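Side-chain contacts in SusD homolog (Bacteroides thetaiotaomicron, PDB 3SGH), which probably binds glycans at the outer membrane as a SusD-family lipoprotein, on an alpha-helical scaffold: residues A[151-154]-A[155-159]; A[100-103]-A[104-108]. One frame throughout, in Å; residues are numbered along the deposited sequence.

Contact 1 of 2, residues A[151-154]-A[155-159]; sequences LDNA and ITILK
T156 reaches back one helical turn and sets its hydroxyl against the carbonyl of D152, OG1 lying 3.0 Å from D152 O. With OG1 anti to its own carbonyl carbon (chi1 -61°), the hydroxyl stands beside the backbone N; OG1 and the T156 backbone N-H both donate to D152 O, from opposite faces of its plane. Threonine suits this exposed position because the helix itself satisfies its hydroxyl. Next to T156, I155 meets L151, one turn back: its CD1 comes 4.0 Å from L151 CG, the two branched chains crossing at a slant. I155 CG1 also lies 3.3 Å from L151 O, while that oxygen takes the I155 N-H at 2.9 Å. These i to i+4 pairs belong to helix 140-162 of the alpha-alpha superhelix, whose L151 and I155 also meet helix 181-198. On the side turned to helix 100-120, I157 CD1 rests 3.8 Å from N153 ND2. The N153 amide sits there because CG is anti to the backbone N (chi1 -171°), and its ND2 is hydrogen-bonded to Q106. A154 brings no more than a methyl group to the same side, small enough for close approach of the helices, and L158 N donates to A154 O at 2.9 Å. The CB of D152 is directed away from 155-159, and its OD1 forms a salt bridge with K192 of helix 181-198.

Contact 2 of 2, residues A[100-103]-A[104-108]; sequences VIYA and MAQLT
The ring of Y102 carries the side chain of Q106 on one face, one helical turn further along. Q106 CG stands over that face, 4.0 Å from the ring centroid and 18° off the normal, a CH-pi contact. Beyond it the amide is stacked on the ring, with the two planes 22° apart, and Q106 CD comes within 3.5 Å of Y102 CE2 near the rim. With CG anti to the backbone N (chi1 179°), the end of the tyrosine comes back toward Q106, while the glutamine, extended beyond CG, runs out over it. Glutamine fits here because its methylenes and flat amide can lie on an aromatic face while its OE1 still accepts from N153. The tyrosine's own OH is hydrogen-bonded to E92. A leucine in place of Y102 would probably leave E92 without its hydroxyl partner and the Q106 amide without the flat surface that helps fix its rotation. Elsewhere on the turn, V100 CG1 touches CG of the selenomethionine M104 at 4.3 Å, and M104 CG also lies 3.2 Å from V100 O. T108 OG1 returns to M104 O at 2.7 Å, meeting it from the face opposite to the T108 N-H, so a buried hydroxyl is satisfied within its own helix; it is also bonded to Y28. A103 and A105 bring only methyl groups, which lets neighbouring helices come close. This first part of helix 100-120 is wedged between helices in the superhelix: A105 and I101 meet helix 87-95, A103 lies on I157 of helix 140-162, and M104 and L107 pack on W184 of helix 181-198.

How the contacts relate
Contact 2 comes first along the chain, at the start of helix 100-120, and contact 1 follows in helix 140-162, the next helix in sequence. Their centres lie about 9 Å apart, on the same side of the chain's centre, and both helices belong to the SusD-like helical fold. The two helices meet directly: N153 ND2 probably donates to Q106 OE1 at 2.7 Å, and L151 CD1 packs on L107 CD1 at 3.4 Å. A polar bond and an apolar contact thus join successive helices of the alpha-alpha superhelix. Helix 181-198 adjoins both contacts, so the two turns form parts of one helical cluster, away from the centre of the protein.

Contact 1 of 2, residues A[151-154]-A[155-159]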
loop_
_atom_site.group_PDB
_atom_site.type_symbol
_atom_site.label_atom_id
_atom_site.label_comp_id
_atom_site.label_asym_id
_atom_site.label_seq_id
_atom_site.Cartn_x
_atom_site.Cartn_y
_atom_site.Cartn_z
ATOM N N LEU A 151 15.245 -7.573 8.627
ATOM C CA LEU A 151 14.390 -8.498 7.893
ATOM C C LEU A 151 15.229 -9.733 7.548
ATOM O O LEU A 151 14.750 -10.852 7.655
ATOM C CB LEU A 151 13.826 -7.807 6.644
ATOM C CG LEU A 151 12.896 -8.679 5.787
ATOM C CD1 LEU A 151 11.742 -9.235 6.570
ATOM C CD2 LEU A 151 12.390 -7.841 4.571
ATOM N N ASP A 152 16.505 -9.557 7.178
ATOM C CA ASP A 152 17.345 -10.731 6.888
ATOM C C ASP A 152 17.535 -11.638 8.098
ATOM O O ASP A 152 17.608 -12.880 7.988
ATOM C CB ASP A 152 18.715 -10.284 6.341
ATOM C CG ASP A 152 18.661 -9.866 4.868
ATOM O OD1 ASP A 152 17.716 -10.294 4.153
ATOM O OD2 ASP A 152 19.584 -9.116 4.404
ATOM N N ASN A 153 17.647 -11.016 9.263
ATOM C CA ASN A 153 17.778 -11.750 10.512
ATOM C C ASN A 153 16.513 -12.569 10.764
ATOM O O ASN A 153 16.606 -13.723 11.108
ATOM C CB ASN A 153 17.980 -10.797 11.671
ATOM C CG ASN A 153 18.346 -11.533 12.965
ATOM O OD1 ASN A 153 19.472 -12.059 13.063
ATOM N ND2 ASN A 153 17.400 -11.606 13.944
ATOM N N ALA A 154 15.339 -11.963 10.557
ATOM C CA ALA A 154 14.065 -12.666 10.705
ATOM C C ALA A 154 13.952 -13.837 9.733
ATOM O O ALA A 154 13.542 -14.955 10.134
ATOM C CB ALA A 154 12.930 -11.710 10.525
ATOM N N ILE A 155 14.361 -13.604 8.486
ATOM C CA ILE A 155 14.373 -14.629 7.450
ATOM C C ILE A 155 15.244 -15.817 7.849
ATOM O O ILE A 155 14.826 -16.962 7.661
ATOM C CB ILE A 155 14.782 -14.055 6.039
ATOM C CG1 ILE A 155 13.645 -13.173 5.511
ATOM C CG2 ILE A 155 15.147 -15.173 5.090
ATOM C CD1 ILE A 155 14.007 -12.268 4.302
ATOM N N THR A 156 16.403 -15.564 8.452
ATOM C CA THR A 156 17.288 -16.683 8.805
ATOM C C THR A 156 16.630 -17.555 9.853
ATOM O O THR A 156 16.676 -18.786 9.781
ATOM C CB THR A 156 18.609 -16.184 9.344
ATOM O OG1 THR A 156 19.251 -15.407 8.324
ATOM C CG2 THR A 156 19.521 -17.368 9.731
ATOM N N ILE A 157 15.975 -16.910 10.809
ATOM C CA ILE A 157 15.271 -17.633 11.880
ATOM C C ILE A 157 14.088 -18.412 11.370
ATOM O O ILE A 157 13.927 -19.575 11.714
ATOM C CB ILE A 157 14.764 -16.671 12.978
ATOM C CG1 ILE A 157 15.960 -16.083 13.699
ATOM C CG2 ILE A 157 13.904 -17.440 14.008
ATOM C CD1 ILE A 157 15.621 -14.922 14.573
ATOM N N LEU A 158 13.255 -17.761 10.559
ATOM C CA LEU A 158 12.052 -18.410 10.017
ATOM C C LEU A 158 12.416 -19.605 9.101
ATOM O O LEU A 158 11.711 -20.618 9.110
ATOM C CB LEU A 158 11.186 -17.421 9.250
ATOM C CG LEU A 158 10.522 -16.319 10.090
ATOM C CD1 LEU A 158 9.936 -15.209 9.201
ATOM C CD2 LEU A 158 9.462 -16.960 11.065
ATOM N N LYS A 159 13.506 -19.482 8.334
ATOM C CA LYS A 159 13.912 -20.532 7.391
ATOM C C LYS A 159 14.282 -21.807 8.121
ATOM O O LYS A 159 13.894 -22.897 7.703
ATOM C CB LYS A 159 15.084 -20.078 6.509
ATOM C CG LYS A 159 15.444 -21.052 5.400
ATOM C CD LYS A 159 16.601 -20.556 4.489
ATOM C CE LYS A 159 17.214 -21.718 3.640
ATOM N NZ LYS A 159 18.678 -21.388 3.330
#

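Contact 2 of 2, residues A[100-103]-A[104-108]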
loop_
_atom_site.group_PDB
_atom_site.type_symbol
_atom_site.label_atom_id
_atom_site.label_comp_id
_atom_site.label_asym_id
_atom_site.label_seq_id
_atom_site.Cartn_x
_atom_site.Cartn_y
_atom_site.Cartn_z
ATOM N N VAL A 100 11.568 -17.742 17.078
ATOM C CA VAL A 100 10.511 -17.380 16.099
ATOM C C VAL A 100 9.687 -16.173 16.558
ATOM O O VAL A 100 9.266 -15.366 15.729
ATOM C CB VAL A 100 9.637 -18.602 15.834
ATOM C CG1 VAL A 100 8.341 -18.216 15.080
ATOM C CG2 VAL A 100 10.435 -19.651 15.038
ATOM N N ILE A 101 9.490 -15.991 17.853
ATOM C CA ILE A 101 8.646 -14.882 18.327
ATOM C C ILE A 101 9.429 -13.584 18.123
ATOM O O ILE A 101 8.850 -12.596 17.698
ATOM C CB ILE A 101 8.164 -15.060 19.794
ATOM C CG1 ILE A 101 7.385 -16.385 19.906
ATOM C CG2 ILE A 101 7.357 -13.856 20.273
ATOM C CD1 ILE A 101 6.238 -16.576 18.889
ATOM N N TYR A 102 10.751 -13.602 18.342
ATOM C CA TYR A 102 11.563 -12.441 18.066
ATOM C C TYR A 102 11.607 -12.144 16.576
ATOM O O TYR A 102 11.498 -10.986 16.172
ATOM C CB TYR A 102 12.978 -12.618 18.602
ATOM C CG TYR A 102 13.858 -11.455 18.315
ATOM C CD1 TYR A 102 13.581 -10.203 18.859
ATOM C CD2 TYR A 102 15.001 -11.591 17.513
ATOM C CE1 TYR A 102 14.401 -9.117 18.605
ATOM C CE2 TYR A 102 15.832 -10.491 17.270
ATOM C CZ TYR A 102 15.521 -9.271 17.839
ATOM O OH TYR A 102 16.337 -8.163 17.612
ATOM N N ALA A 103 11.789 -13.186 15.754
ATOM C CA ALA A 103 11.762 -13.043 14.305
ATOM C C ALA A 103 10.451 -12.367 13.883
ATOM O O ALA A 103 10.452 -11.443 13.058
ATOM C CB ALA A 103 11.901 -14.393 13.646
HETATM N N MSE A 104 9.321 -12.840 14.418
HETATM C CA MSE A 104 8.032 -12.244 14.053
HETATM C C MSE A 104 7.904 -10.799 14.509
HETATM O O MSE A 104 7.258 -9.998 13.843
HETATM C CB MSE A 104 6.859 -13.089 14.564
HETATM C CG MSE A 104 6.772 -14.430 13.873
HETATM SE SE MSE A 104 6.408 -14.316 12.025
HETATM C CE MSE A 104 5.068 -12.878 12.097
ATOM N N ALA A 105 8.510 -10.459 15.656
ATOM C CA ALA A 105 8.482 -9.071 16.145
ATOM C C ALA A 105 9.310 -8.173 15.221
ATOM O O ALA A 105 8.893 -7.083 14.874
ATOM C CB ALA A 105 8.972 -9.000 17.599
ATOM N N GLN A 106 10.432 -8.685 14.741
ATOM C CA GLN A 106 11.270 -7.967 13.786
ATOM C C GLN A 106 10.561 -7.751 12.457
ATOM O O GLN A 106 10.564 -6.644 11.908
ATOM C CB GLN A 106 12.536 -8.780 13.524
ATOM C CG GLN A 106 13.553 -8.672 14.603
ATOM C CD GLN A 106 14.898 -9.214 14.156
ATOM O OE1 GLN A 106 14.997 -10.359 13.719
ATOM N NE2 GLN A 106 15.917 -8.380 14.232
ATOM N N LEU A 107 9.988 -8.820 11.941
ATOM C CA LEU A 107 9.229 -8.743 10.669
ATOM C C LEU A 107 8.063 -7.734 10.749
ATOM O O LEU A 107 7.825 -6.949 9.848
ATOM C CB LEU A 107 8.739 -10.108 10.276
ATOM C CG LEU A 107 7.844 -10.191 9.028
ATOM C CD1 LEU A 107 8.588 -9.722 7.766
ATOM C CD2 LEU A 107 7.353 -11.679 8.889
ATOM N N THR A 108 7.345 -7.775 11.843
ATOM C CA THR A 108 6.189 -6.937 12.044
ATOM C C THR A 108 6.576 -5.458 12.207
ATOM O O THR A 108 5.908 -4.581 11.618
ATOM C CB THR A 108 5.303 -7.465 13.198
ATOM O OG1 THR A 108 4.982 -8.853 12.979
ATOM C CG2 THR A 108 3.994 -6.669 13.270
#